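Local coordinates for myosin-I heavy chain (Dictyostelium discoideum, PDB 5EJY), which is an actin-based motor with ATPase activity, involved in early phagocytosis and adhesion, of which this chain is a MyTH4-FERM tail unit, at residues A[17-22]-A[143-148]; A[72-77]-A[122-127]; A[83-88]-A[194-199]; A[458-463]-A[486-491]; A[466-471]-A[476-481]. One frame throughout, in Å; residues are numbered along the deposited sequence. Where two conformers were deposited one is given.

Contact 1. Residues A[17-22]-A[143-148]; sequences YDYANK and IKYFAA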
# COMPACT_ATOMS: atom_id res chain seq x y z
N TYR A 17 28.59 26.08 1.78
CA TYR A 17 29.06 27.45 1.89
C TYR A 17 28.72 28.24 0.64
O TYR A 17 28.23 29.37 0.71
CB TYR A 17 30.57 27.47 2.12
CG TYR A 17 31.18 28.86 2.13
CD1 TYR A 17 31.17 29.62 3.29
CD2 TYR A 17 31.76 29.40 0.99
CE1 TYR A 17 31.72 30.88 3.32
CE2 TYR A 17 32.32 30.68 1.01
CZ TYR A 17 32.29 31.40 2.19
OH TYR A 17 32.83 32.67 2.26
N ASP A 18 29.02 27.66 -0.52
CA ASP A 18 28.79 28.35 -1.78
C ASP A 18 27.30 28.49 -2.06
O ASP A 18 26.85 29.54 -2.50
CB ASP A 18 29.47 27.61 -2.92
CG ASP A 18 30.99 27.69 -2.84
OD1 ASP A 18 31.49 28.74 -2.40
OD2 ASP A 18 31.66 26.71 -3.21
N TYR A 19 26.54 27.42 -1.81
CA TYR A 19 25.10 27.46 -2.04
C TYR A 19 24.47 28.55 -1.19
O TYR A 19 23.68 29.36 -1.68
CB TYR A 19 24.45 26.11 -1.72
CG TYR A 19 22.94 26.16 -1.83
CD1 TYR A 19 22.18 26.64 -0.78
CD2 TYR A 19 22.29 25.75 -2.98
CE1 TYR A 19 20.80 26.71 -0.87
CE2 TYR A 19 20.90 25.81 -3.08
CZ TYR A 19 20.17 26.29 -2.02
OH TYR A 19 18.79 26.37 -2.09
N ALA A 20 24.82 28.57 0.08
CA ALA A 20 24.23 29.49 1.04
C ALA A 20 24.57 30.97 0.77
O ALA A 20 23.71 31.84 0.89
CB ALA A 20 24.63 29.10 2.45
N ASN A 21 25.82 31.26 0.41
CA ASN A 21 26.16 32.63 0.03
C ASN A 21 25.38 33.11 -1.19
O ASN A 21 24.97 34.26 -1.25
CB ASN A 21 27.66 32.79 -0.22
CG ASN A 21 28.46 32.75 1.05
OD1 ASN A 21 27.96 33.05 2.13
ND2 ASN A 21 29.73 32.37 0.93
N LYS A 22 25.17 32.22 -2.15
CA LYS A 22 24.49 32.61 -3.38
C LYS A 22 22.97 32.70 -3.23
O LYS A 22 22.32 33.49 -3.92
CB LYS A 22 24.84 31.66 -4.52
CG LYS A 22 24.15 32.00 -5.83
CD LYS A 22 24.68 31.14 -6.97
N ILE A 143 20.19 19.36 -4.12
CA ILE A 143 20.41 17.98 -3.71
C ILE A 143 21.88 17.54 -3.64
O ILE A 143 22.23 16.76 -2.79
CB ILE A 143 19.62 16.98 -4.55
CG1 ILE A 143 19.74 15.57 -3.95
CG2 ILE A 143 20.06 17.04 -6.01
CD1 ILE A 143 18.64 14.62 -4.42
N LYS A 144 22.72 18.03 -4.55
CA LYS A 144 24.14 17.65 -4.51
C LYS A 144 24.85 18.24 -3.29
O LYS A 144 25.71 17.60 -2.69
CB LYS A 144 24.85 18.06 -5.80
CG LYS A 144 24.24 17.45 -7.04
CD LYS A 144 25.16 16.42 -7.67
CE LYS A 144 24.87 16.27 -9.17
NZ LYS A 144 25.70 15.21 -9.80
N TYR A 145 24.49 19.47 -2.92
CA TYR A 145 25.08 20.09 -1.74
C TYR A 145 24.65 19.34 -0.50
O TYR A 145 25.44 19.13 0.42
CB TYR A 145 24.66 21.55 -1.64
CG TYR A 145 25.15 22.40 -2.78
CD1 TYR A 145 26.44 22.95 -2.77
CD2 TYR A 145 24.34 22.65 -3.88
CE1 TYR A 145 26.89 23.73 -3.82
CE2 TYR A 145 24.79 23.42 -4.94
CZ TYR A 145 26.06 23.95 -4.90
OH TYR A 145 26.51 24.72 -5.95
N PHE A 146 23.39 18.93 -0.46
CA PHE A 146 22.88 18.24 0.71
C PHE A 146 23.48 16.85 0.77
O PHE A 146 23.84 16.37 1.84
CB PHE A 146 21.34 18.17 0.73
CG PHE A 146 20.81 17.42 1.91
CD1 PHE A 146 20.95 17.94 3.19
CD2 PHE A 146 20.24 16.17 1.75
CE1 PHE A 146 20.50 17.22 4.30
CE2 PHE A 146 19.80 15.45 2.87
CZ PHE A 146 19.92 15.98 4.13
N ALA A 147 23.60 16.21 -0.38
CA ALA A 147 24.21 14.88 -0.41
C ALA A 147 25.66 14.93 0.05
O ALA A 147 26.15 14.02 0.73
CB ALA A 147 24.11 14.30 -1.81
N ALA A 148 26.37 15.99 -0.33
CA ALA A 148 27.76 16.13 0.12
C ALA A 148 27.80 16.26 1.63
O ALA A 148 28.65 15.69 2.32
CB ALA A 148 28.41 17.34 -0.55
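Two tyrosines, Tyr19 and Tyr145, make the whole contact between the helices that carry residues 17-22 and 143-148. The clearest interaction is a CH-pi contact: CB of Tyr19 sits over the middle of one face of the Tyr145 ring, 3.8 Å from the ring centroid and only 8° off the normal. The methylene therefore meets nearly all of the six-membered ring at once instead of touching one atom of its rim. Beyond CB, a chi1 of 175° sets the ring of Tyr19 anti to its own backbone N and brings its CD2 beside CD2 and CE2 of Tyr145. The two rings then form an oblique aromatic pair, centroids 5.4 Å apart and planes inclined at 55°. Their closest atoms are the two CD2 carbons, with Tyr19 CD2 lying 3.8 Å from Tyr145 CD2.

Helix 143-155 belongs to the MyTH4 helical bundle of the MyTH4-FERM unit, and the short helix 16-23, near the N terminus of the chain, is laid against its start. The facing CA atoms of Tyr19 and Tyr145 are 7.4 Å apart, a separation bridged by the aromatic side chains.

No hydrogen bond crosses between the segments, so apolar and aromatic packing carries the contact. Tyr145 also meets the ring of Tyr14 edge-to-face, which gives it a second aromatic neighbour from the N-terminal region. Tyr19, which is buried, also touches Asp103 and Cys107 of helix 102-112 and Leu48 in a loop.

Contact 2. Residues A[72-77]-A[122-127]; sequences SNPLVS and NIRVWE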
# COMPACT_ATOMS: atom_id res chain seq x y z
N SER A 72 12.00 19.82 22.54
CA SER A 72 10.91 19.13 23.22
C SER A 72 11.40 17.99 24.11
O SER A 72 12.43 17.37 23.84
CB SER A 72 9.85 18.63 22.23
OG SER A 72 10.36 17.61 21.39
N ASN A 73 10.66 17.73 25.18
CA ASN A 73 11.01 16.70 26.15
C ASN A 73 10.79 15.29 25.60
O ASN A 73 9.71 14.98 25.10
CB ASN A 73 10.22 16.90 27.45
CG ASN A 73 10.40 15.76 28.43
OD1 ASN A 73 11.47 15.16 28.52
ND2 ASN A 73 9.35 15.45 29.18
N PRO A 74 11.82 14.44 25.70
CA PRO A 74 11.75 13.04 25.27
C PRO A 74 10.56 12.29 25.87
O PRO A 74 10.16 11.25 25.34
CB PRO A 74 13.06 12.46 25.81
CG PRO A 74 14.00 13.62 25.85
CD PRO A 74 13.15 14.80 26.21
N LEU A 75 9.99 12.82 26.95
CA LEU A 75 8.87 12.16 27.62
C LEU A 75 7.57 12.29 26.82
O LEU A 75 6.71 11.41 26.86
N VAL A 76 7.43 13.39 26.09
CA VAL A 76 6.22 13.62 25.31
C VAL A 76 6.07 12.54 24.24
O VAL A 76 4.96 12.09 23.94
CB VAL A 76 6.21 15.01 24.66
CG1 VAL A 76 4.81 15.35 24.15
CG2 VAL A 76 6.68 16.06 25.66
N SER A 77 7.20 12.14 23.66
CA SER A 77 7.20 11.15 22.59
C SER A 77 6.52 9.85 23.02
O SER A 77 5.93 9.15 22.20
CB SER A 77 8.62 10.87 22.12
OG SER A 77 9.41 10.34 23.17
N ASN A 122 21.56 18.21 18.49
CA ASN A 122 22.08 17.76 17.20
C ASN A 122 21.35 16.48 16.81
O ASN A 122 20.98 16.29 15.65
CB ASN A 122 23.60 17.51 17.28
CG ASN A 122 24.33 17.77 15.96
OD1 ASN A 122 24.05 18.74 15.25
ND2 ASN A 122 25.28 16.90 15.62
N ILE A 123 21.11 15.63 17.79
CA ILE A 123 20.39 14.38 17.58
C ILE A 123 18.95 14.63 17.09
O ILE A 123 18.48 13.96 16.17
CB ILE A 123 20.37 13.53 18.85
CG1 ILE A 123 21.76 12.96 19.11
CG2 ILE A 123 19.35 12.41 18.76
CD1 ILE A 123 21.84 12.06 20.33
N ARG A 124 18.27 15.58 17.71
CA ARG A 124 16.92 15.97 17.28
C ARG A 124 16.89 16.52 15.86
O ARG A 124 15.97 16.21 15.09
CB ARG A 124 16.33 17.01 18.24
CG ARG A 124 15.88 16.42 19.56
CD ARG A 124 14.72 15.46 19.33
NE ARG A 124 14.35 14.76 20.55
CZ ARG A 124 13.74 15.33 21.58
NH1 ARG A 124 13.45 16.63 21.53
NH2 ARG A 124 13.43 14.62 22.66
N VAL A 125 17.87 17.34 15.50
CA VAL A 125 17.91 17.90 14.15
C VAL A 125 18.12 16.77 13.15
O VAL A 125 17.52 16.78 12.08
CB VAL A 125 19.01 18.96 13.94
CG1 VAL A 125 18.92 19.51 12.50
CG2 VAL A 125 18.86 20.09 14.93
N TRP A 126 18.97 15.81 13.48
CA TRP A 126 19.23 14.71 12.56
C TRP A 126 18.03 13.75 12.40
O TRP A 126 17.82 13.17 11.33
CB TRP A 126 20.54 13.97 12.90
CG TRP A 126 21.72 14.69 12.32
CD1 TRP A 126 22.56 15.57 12.95
CD2 TRP A 126 22.17 14.62 10.96
NE1 TRP A 126 23.51 16.04 12.07
CE2 TRP A 126 23.29 15.48 10.84
CE3 TRP A 126 21.73 13.92 9.83
CZ2 TRP A 126 23.98 15.64 9.64
CZ3 TRP A 126 22.41 14.09 8.64
CH2 TRP A 126 23.53 14.93 8.55
N GLU A 127 17.23 13.63 13.46
CA GLU A 127 15.93 12.96 13.35
C GLU A 127 15.01 13.69 12.35
O GLU A 127 14.35 13.04 11.54
CB GLU A 127 15.25 12.87 14.71
CG GLU A 127 15.91 11.86 15.67
CD GLU A 127 15.39 11.97 17.10
OE1 GLU A 127 14.56 12.86 17.36
OE2 GLU A 127 15.83 11.18 17.96
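Arg124 reaches from helix 119-133 of the MyTH4 helical bundle to the turn at Ser72, Asn73 and Pro74 that precedes helix 76-79. Its guanidinium approaches the carbonyl of Ser72 edge-on. NH1 carries the bond, 2.6 Å to Ser72 O and fairly straight at 162°, with the oxygen only 4° out of the guanidinium plane; NH2 adds a weak second bond to the same oxygen.

Pro74 comes from another direction. Its ring crosses the arginine side chain at about a right angle, and CG lies 3.4 Å from Arg124 NH2, oblique to the guanidinium. A bend at chi2 (-65°) turns the arginine chain after CG, and the remainder carries the charged group to the turn.

Tyr69, at the end of helix 53-70, fixes the same group further: its backbone O accepts from Arg124 NH1 and from Ser72 OG, and its ring makes a cation-pi contact with the arginine. A buried arginine is in this way supplied with two backbone carbonyls, and it joins the end of one helix to the approach to the next. Glu127 is a long ionic partner, its OE1 being 3.7 Å from Arg124 NE. Within the turn, Asn73 caps the coming helix, OD1 accepting from Leu75 N at 3.2 Å, with the donor above the amide carbonyl plane.

Contact 3. Residues A[83-88]-A[194-199]; sequences DFYSPV and SIKENR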
# COMPACT_ATOMS: atom_id res chain seq x y z
N ASP A 83 1.15 14.65 19.93
CA ASP A 83 1.63 15.98 20.27
C ASP A 83 3.12 16.11 19.92
O ASP A 83 3.55 17.10 19.31
CB ASP A 83 1.41 16.26 21.76
CG ASP A 83 1.84 17.65 22.16
OD1 ASP A 83 1.63 18.59 21.37
OD2 ASP A 83 2.39 17.80 23.27
N PHE A 84 3.90 15.11 20.29
CA PHE A 84 5.33 15.10 20.03
C PHE A 84 5.67 15.29 18.55
O PHE A 84 6.64 15.96 18.21
CB PHE A 84 5.93 13.78 20.51
CG PHE A 84 7.42 13.69 20.33
CD1 PHE A 84 8.28 14.39 21.16
CD2 PHE A 84 7.96 12.90 19.32
CE1 PHE A 84 9.64 14.31 20.99
CE2 PHE A 84 9.33 12.81 19.15
CZ PHE A 84 10.18 13.52 19.99
N TYR A 85 4.87 14.70 17.68
CA TYR A 85 5.15 14.75 16.24
C TYR A 85 4.42 15.86 15.50
O TYR A 85 4.68 16.09 14.32
CB TYR A 85 4.86 13.40 15.59
CG TYR A 85 5.89 12.37 15.96
CD1 TYR A 85 7.19 12.48 15.49
CD2 TYR A 85 5.59 11.31 16.80
CE1 TYR A 85 8.16 11.55 15.83
CE2 TYR A 85 6.54 10.38 17.16
CZ TYR A 85 7.82 10.50 16.67
OH TYR A 85 8.77 9.57 17.00
N SER A 86 3.53 16.57 16.19
CA SER A 86 2.77 17.63 15.55
C SER A 86 3.62 18.69 14.82
O SER A 86 3.29 19.08 13.70
CB SER A 86 1.77 18.29 16.52
OG SER A 86 2.43 18.91 17.61
N PRO A 87 4.73 19.15 15.44
CA PRO A 87 5.54 20.10 14.67
C PRO A 87 6.17 19.45 13.43
O PRO A 87 6.35 20.13 12.42
CB PRO A 87 6.64 20.52 15.66
CG PRO A 87 6.70 19.39 16.65
CD PRO A 87 5.29 18.89 16.78
N VAL A 88 6.49 18.16 13.52
CA VAL A 88 7.02 17.42 12.37
C VAL A 88 5.99 17.31 11.24
O VAL A 88 6.30 17.56 10.07
CB VAL A 88 7.51 16.01 12.79
CG1 VAL A 88 7.97 15.21 11.58
CG2 VAL A 88 8.64 16.12 13.80
N SER A 194 9.44 4.65 13.88
CA SER A 194 10.47 3.81 13.28
C SER A 194 11.63 4.62 12.69
O SER A 194 12.80 4.31 12.91
CB SER A 194 9.87 2.92 12.19
OG SER A 194 8.97 1.97 12.74
N ILE A 195 11.30 5.65 11.90
CA ILE A 195 12.33 6.48 11.30
C ILE A 195 13.22 7.09 12.38
O ILE A 195 14.44 7.05 12.28
CB ILE A 195 11.71 7.63 10.46
CG1 ILE A 195 10.96 7.05 9.26
CG2 ILE A 195 12.81 8.60 10.00
CD1 ILE A 195 10.09 8.07 8.54
N LYS A 196 12.58 7.65 13.41
CA LYS A 196 13.31 8.30 14.50
C LYS A 196 14.36 7.36 15.05
O LYS A 196 15.52 7.75 15.23
CB LYS A 196 12.35 8.74 15.62
CG LYS A 196 13.03 9.31 16.87
CD LYS A 196 12.05 10.04 17.79
CE LYS A 196 12.41 9.91 19.26
NZ LYS A 196 13.87 9.92 19.54
N GLU A 197 13.96 6.11 15.29
CA GLU A 197 14.86 5.12 15.89
C GLU A 197 15.69 4.35 14.87
O GLU A 197 16.32 3.36 15.22
CB GLU A 197 14.09 4.13 16.76
CG GLU A 197 13.14 4.75 17.76
CD GLU A 197 12.57 3.71 18.71
OE1 GLU A 197 11.36 3.79 19.03
OE2 GLU A 197 13.32 2.81 19.15
N ASN A 198 15.67 4.80 13.62
CA ASN A 198 16.49 4.18 12.59
C ASN A 198 16.22 2.68 12.42
O ASN A 198 17.14 1.88 12.28
CB ASN A 198 17.99 4.43 12.86
CG ASN A 198 18.37 5.90 12.69
OD1 ASN A 198 18.04 6.52 11.68
ND2 ASN A 198 19.05 6.47 13.68
N ARG A 199 14.94 2.30 12.45
CA ARG A 199 14.56 0.91 12.23
C ARG A 199 13.48 0.80 11.16
O ARG A 199 12.91 1.81 10.77
CB ARG A 199 14.09 0.28 13.53
CG ARG A 199 12.82 0.88 14.08
CD ARG A 199 12.29 0.05 15.23
NE ARG A 199 10.88 0.34 15.50
CZ ARG A 199 10.46 1.19 16.44
NH1 ARG A 199 11.35 1.81 17.20
NH2 ARG A 199 9.17 1.40 16.62
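Lys196, in the last turn of helix 189-196, lays its aliphatic chain against Tyr85 and Phe84 of helix 81-97. Starting at CB, the first atom already meets the phenol: CB is 3.9 Å from Tyr85 OH. With chi1 174° and chi2 166° the chain runs extended from CB to CD alongside the phenol oxygen. CD is the main point of touch, 3.4 Å from Tyr85 OH and 4.1 Å from Phe84 CE2. It comes to the Phe84 ring at the edge, near the ring plane, whereas its approach to the Tyr85 ring is oblique. Each aromatic side chain crosses the lysine at about a right angle.

The two aromatic rings are themselves packed together: Phe84 CD2 stands 3.5 Å above the centre of one face of the Tyr85 ring, while Tyr85 CD2 lies at the edge of Phe84. The lysine chain thus meets a pair of rings that already support each other. This is interhelical packing at the C-terminal end of the MyTH4 helical bundle, where helix 189-196 finishes in a Schellman motif: Arg199 N bonds to Ser194 O, Asn198 N to Ile195 O, and Asn198 takes the positive phi of the C-prime position.

Bends about CG-CD and CD-CE (chi4 36°) turn the end of the lysine chain, and NZ reaches a salt bridge with Glu127 on helix 119-133. The side chain also touches Tyr69 of helix 53-70, whose ring meets that of Phe84.

Contact 4. Residues A[458-463]-A[486-491]; sequences QNLKSD and KLVSLI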
# COMPACT_ATOMS: atom_id res chain seq x y z
N GLN A 458 -3.75 3.31 -25.43
CA GLN A 458 -3.15 4.39 -24.66
C GLN A 458 -4.19 5.42 -24.21
O GLN A 458 -3.84 6.44 -23.62
CB GLN A 458 -2.03 5.07 -25.46
CG GLN A 458 -0.78 4.21 -25.61
N ASN A 459 -5.46 5.14 -24.47
CA ASN A 459 -6.53 6.06 -24.09
C ASN A 459 -7.79 5.37 -23.56
O ASN A 459 -8.91 5.77 -23.88
CB ASN A 459 -6.89 6.97 -25.26
CG ASN A 459 -6.07 8.24 -25.28
OD1 ASN A 459 -4.88 8.23 -25.60
ND2 ASN A 459 -6.71 9.35 -24.93
N LEU A 460 -7.60 4.34 -22.75
CA LEU A 460 -8.72 3.73 -22.05
C LEU A 460 -9.43 4.81 -21.22
O LEU A 460 -8.80 5.45 -20.37
CB LEU A 460 -8.23 2.60 -21.14
CG LEU A 460 -9.29 1.95 -20.25
CD1 LEU A 460 -10.32 1.22 -21.11
CD2 LEU A 460 -8.64 0.99 -19.24
N LYS A 461 -10.72 4.99 -21.45
CA LYS A 461 -11.50 6.02 -20.77
C LYS A 461 -12.00 5.55 -19.41
O LYS A 461 -12.65 4.52 -19.30
CB LYS A 461 -12.68 6.44 -21.65
CG LYS A 461 -13.56 7.54 -21.08
CD LYS A 461 -14.68 7.87 -22.08
CE LYS A 461 -15.56 9.01 -21.59
NZ LYS A 461 -16.54 9.41 -22.64
N SER A 462 -11.68 6.31 -18.37
CA SER A 462 -12.18 6.02 -17.02
C SER A 462 -12.34 7.32 -16.25
O SER A 462 -11.81 8.35 -16.65
CB SER A 462 -11.23 5.08 -16.27
OG SER A 462 -9.95 5.69 -16.05
N ASP A 463 -13.09 7.27 -15.16
CA ASP A 463 -13.18 8.42 -14.26
C ASP A 463 -13.11 7.95 -12.81
O ASP A 463 -12.58 6.87 -12.54
CB ASP A 463 -14.42 9.29 -14.55
CG ASP A 463 -15.73 8.53 -14.48
OD1 ASP A 463 -15.80 7.48 -13.80
OD2 ASP A 463 -16.71 8.99 -15.09
N LYS A 486 -8.55 -0.93 -9.82
CA LYS A 486 -8.43 -2.37 -10.03
C LYS A 486 -8.86 -2.74 -11.44
O LYS A 486 -8.15 -3.47 -12.14
CB LYS A 486 -9.28 -3.15 -9.01
CG LYS A 486 -9.13 -4.66 -9.12
CD LYS A 486 -10.02 -5.42 -8.14
CE LYS A 486 -9.85 -6.95 -8.29
NZ LYS A 486 -10.72 -7.78 -7.40
N LEU A 487 -10.01 -2.23 -11.86
CA LEU A 487 -10.52 -2.56 -13.20
C LEU A 487 -9.58 -2.05 -14.30
O LEU A 487 -9.23 -2.80 -15.20
CB LEU A 487 -11.94 -2.00 -13.38
CG LEU A 487 -12.61 -2.34 -14.71
CD1 LEU A 487 -12.52 -3.83 -14.98
CD2 LEU A 487 -14.05 -1.87 -14.68
N VAL A 488 -9.17 -0.79 -14.21
CA VAL A 488 -8.24 -0.22 -15.19
C VAL A 488 -6.93 -1.02 -15.24
O VAL A 488 -6.45 -1.37 -16.33
CB VAL A 488 -7.91 1.26 -14.87
CG1 VAL A 488 -6.72 1.76 -15.73
CG2 VAL A 488 -9.14 2.15 -15.08
N SER A 489 -6.34 -1.30 -14.08
CA SER A 489 -5.06 -2.01 -14.08
C SER A 489 -5.19 -3.45 -14.57
O SER A 489 -4.28 -3.97 -15.20
CB SER A 489 -4.37 -1.94 -12.69
OG SER A 489 -5.12 -2.66 -11.73
N LEU A 490 -6.32 -4.09 -14.29
CA LEU A 490 -6.53 -5.44 -14.80
C LEU A 490 -6.56 -5.41 -16.32
O LEU A 490 -5.94 -6.24 -16.98
CB LEU A 490 -7.84 -6.02 -14.28
CG LEU A 490 -7.87 -6.47 -12.82
CD1 LEU A 490 -9.30 -6.87 -12.42
CD2 LEU A 490 -6.89 -7.63 -12.61
N ILE A 491 -7.28 -4.45 -16.89
CA ILE A 491 -7.35 -4.38 -18.34
C ILE A 491 -5.95 -4.16 -18.92
O ILE A 491 -5.54 -4.87 -19.85
CB ILE A 491 -8.32 -3.29 -18.81
CG1 ILE A 491 -9.74 -3.66 -18.38
CG2 ILE A 491 -8.23 -3.13 -20.34
CD1 ILE A 491 -10.81 -2.60 -18.69
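Val488 chi1 of 169° places CG1 opposite its backbone N and CG2 opposite its carbonyl carbon, and the two methyls of this helical residue meet different partners in the 458-463 segment. Leu460, whose CG also lies opposite its backbone N (chi1 175°), extends CD2 toward the helix. That methyl is 4.1 Å from Val488 CG1 and 4.2 Å from Ile491 CD1, so it bridges two side chains roughly a turn apart. Leu460 and Val488 run past each other in opposite directions, touching through CD2 and CG1.

The other methyl, CG2 of Val488, faces Ser462: it is 3.8 Å from the hydroxyl oxygen OG. The serine CB lies equally close, and the contact is van der Waals packing.

Leu460 and Ser462 alternate with Lys461, which points away from the helix, the alternation of a short, weakly bonded strand about 461-462 and the residue before it. The strand is an outer member of a three-stranded antiparallel sheet in the C-terminal lobe of the FERM part, and helix 484-499 packs against it. Leu460 and Val488 both also touch Val467 of the neighbouring strand 466-470, and Ile491 reaches Leu431 in strand 426-432, so the helix packs against both sheets of this lobe.

With no hydrogen bond or charge pair crossing between the segments, residues 460-462 are held to the helix here by van der Waals packing of apolar groups, a form of attachment with little directional demand.

Contact 5. Residues A[466-471]-A[476-481]; sequences SVSIIL and TLQAFT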
# COMPACT_ATOMS: atom_id res chain seq x y z
N SER A 466 -16.01 4.93 -12.79
CA SER A 466 -16.34 4.01 -13.87
C SER A 466 -15.18 3.79 -14.82
O SER A 466 -14.21 4.55 -14.83
CB SER A 466 -17.53 4.55 -14.67
OG SER A 466 -17.13 5.70 -15.41
N VAL A 467 -15.29 2.74 -15.62
CA VAL A 467 -14.40 2.52 -16.75
C VAL A 467 -15.29 2.29 -17.97
O VAL A 467 -16.26 1.54 -17.90
CB VAL A 467 -13.48 1.30 -16.56
CG1 VAL A 467 -12.56 1.13 -17.77
CG2 VAL A 467 -12.65 1.45 -15.27
N SER A 468 -14.95 2.94 -19.07
CA SER A 468 -15.72 2.82 -20.30
C SER A 468 -15.07 1.81 -21.24
O SER A 468 -13.96 2.01 -21.73
CB SER A 468 -15.85 4.19 -20.96
OG SER A 468 -16.75 4.97 -20.18
N ILE A 469 -15.77 0.70 -21.45
CA ILE A 469 -15.23 -0.41 -22.20
C ILE A 469 -15.94 -0.50 -23.54
O ILE A 469 -17.16 -0.38 -23.60
CB ILE A 469 -15.43 -1.71 -21.41
CG1 ILE A 469 -14.57 -1.68 -20.14
CG2 ILE A 469 -15.11 -2.92 -22.26
CD1 ILE A 469 -15.29 -2.26 -18.94
N ILE A 470 -15.18 -0.70 -24.61
CA ILE A 470 -15.76 -0.69 -25.95
C ILE A 470 -16.20 -2.09 -26.35
O ILE A 470 -15.42 -3.05 -26.28
CB ILE A 470 -14.78 -0.15 -26.99
CG1 ILE A 470 -14.26 1.22 -26.57
CG2 ILE A 470 -15.45 -0.06 -28.37
CD1 ILE A 470 -15.30 2.30 -26.57
N LEU A 471 -17.46 -2.20 -26.78
CA LEU A 471 -17.99 -3.46 -27.26
C LEU A 471 -17.71 -3.67 -28.75
O LEU A 471 -17.23 -2.76 -29.44
CB LEU A 471 -19.49 -3.55 -26.95
CG LEU A 471 -19.79 -3.20 -25.50
CD1 LEU A 471 -21.29 -3.14 -25.21
CD2 LEU A 471 -19.09 -4.18 -24.55
N THR A 476 -20.38 1.78 -26.15
CA THR A 476 -19.63 1.83 -24.90
C THR A 476 -20.44 1.30 -23.73
O THR A 476 -21.61 1.62 -23.58
CB THR A 476 -19.19 3.27 -24.61
OG1 THR A 476 -18.24 3.68 -25.59
CG2 THR A 476 -18.58 3.39 -23.22
N LEU A 477 -19.82 0.45 -22.92
CA LEU A 477 -20.41 0.04 -21.67
C LEU A 477 -19.69 0.85 -20.59
O LEU A 477 -18.48 0.70 -20.42
CB LEU A 477 -20.20 -1.45 -21.42
CG LEU A 477 -20.43 -1.95 -19.98
CD1 LEU A 477 -21.83 -1.64 -19.46
CD2 LEU A 477 -20.14 -3.45 -19.86
N GLN A 478 -20.40 1.74 -19.92
CA GLN A 478 -19.79 2.51 -18.84
C GLN A 478 -20.03 1.74 -17.57
O GLN A 478 -21.12 1.81 -16.97
CB GLN A 478 -20.33 3.94 -18.74
CG GLN A 478 -19.64 4.74 -17.63
CD GLN A 478 -20.10 6.17 -17.56
OE1 GLN A 478 -21.14 6.53 -18.09
NE2 GLN A 478 -19.30 7.01 -16.90
N ALA A 479 -19.03 0.95 -17.19
CA ALA A 479 -19.12 0.09 -16.02
C ALA A 479 -18.74 0.85 -14.75
O ALA A 479 -17.57 1.19 -14.56
CB ALA A 479 -18.20 -1.14 -16.18
N PHE A 480 -19.73 1.10 -13.90
CA PHE A 480 -19.49 1.72 -12.61
C PHE A 480 -19.02 0.68 -11.61
O PHE A 480 -19.54 -0.43 -11.56
CB PHE A 480 -20.75 2.41 -12.09
CG PHE A 480 -21.16 3.58 -12.92
CD1 PHE A 480 -20.55 4.82 -12.74
CD2 PHE A 480 -22.10 3.44 -13.92
CE1 PHE A 480 -20.90 5.90 -13.52
CE2 PHE A 480 -22.47 4.54 -14.71
CZ PHE A 480 -21.87 5.76 -14.50
N THR A 481 -18.02 1.04 -10.82
CA THR A 481 -17.46 0.10 -9.86
C THR A 481 -16.78 0.89 -8.76
O THR A 481 -16.29 2.00 -8.99
CB THR A 481 -16.47 -0.86 -10.55
OG1 THR A 481 -16.06 -1.87 -9.62
CG2 THR A 481 -15.25 -0.11 -11.09
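Val467 and Ala479 face each other in a hydrogen-bonded antiparallel pair, as do Ile469 and Leu477, and these two pairs hold the strands together with four backbone bonds. Val467 N to Ala479 O is 3.0 Å and Ala479 N to Val467 O is 2.9 Å. The bonds of the second pair are straighter, with 174° at the hydrogen for Ile469 N to Leu477 O. Between the two lies the non-hydrogen-bonded pair Ser468-Gln478; Ser466-Phe480 and Ile470-Thr476 lie beyond them. The short strand segments run antiparallel, 157° between their directions.

The side chains divide between two faces. On one, Ile469 CD1 touches Ala479 CB at 4.2 Å. On the other, Gln478 is fully extended, and its NE2 gives a bond of 2.9 Å to Ser466 OG that lies close to the amide plane and is diagonal to the register. Ser466 CB approaches the Phe480 ring obliquely, 3.6 Å from CD1, and Thr476 CG2 meets Ser468 CB at the same distance. Just beyond the strand, Leu471 CD1 comes near Leu477 CB.

Outside the pair, Ser466 OG is also bonded to Asp463, which helps place it for the glutamine. Val467 and Ile469 on the apolar face pack against helix 484-499, Val467 against Leu487 and Val488, Ile469 against Ile491. The strands form a beta hairpin in the C-terminal lobe of the FERM part, whose PH-like fold typically sets a long C-terminal helix against beta sheets.

From the N terminus, contact 1 closes the first long loop, bringing helix 16-23 to helix 143-155 of the MyTH4 part. Contact 2 lies wholly within that loop, joining the turn before helix 76-79 to helix 119-133. Contact 3 opens inside the same loop but closes later, at helix 189-196, so it crosses both contacts 1 and 2. Contacts 2 and 3 touch, with centres about 8 Å apart. The remaining two follow in series in the FERM part: contact 4 joins a short strand to the C-terminal helix and encloses the hairpin of contact 5. Contacts 3 and 4 have centres about 38 Å apart.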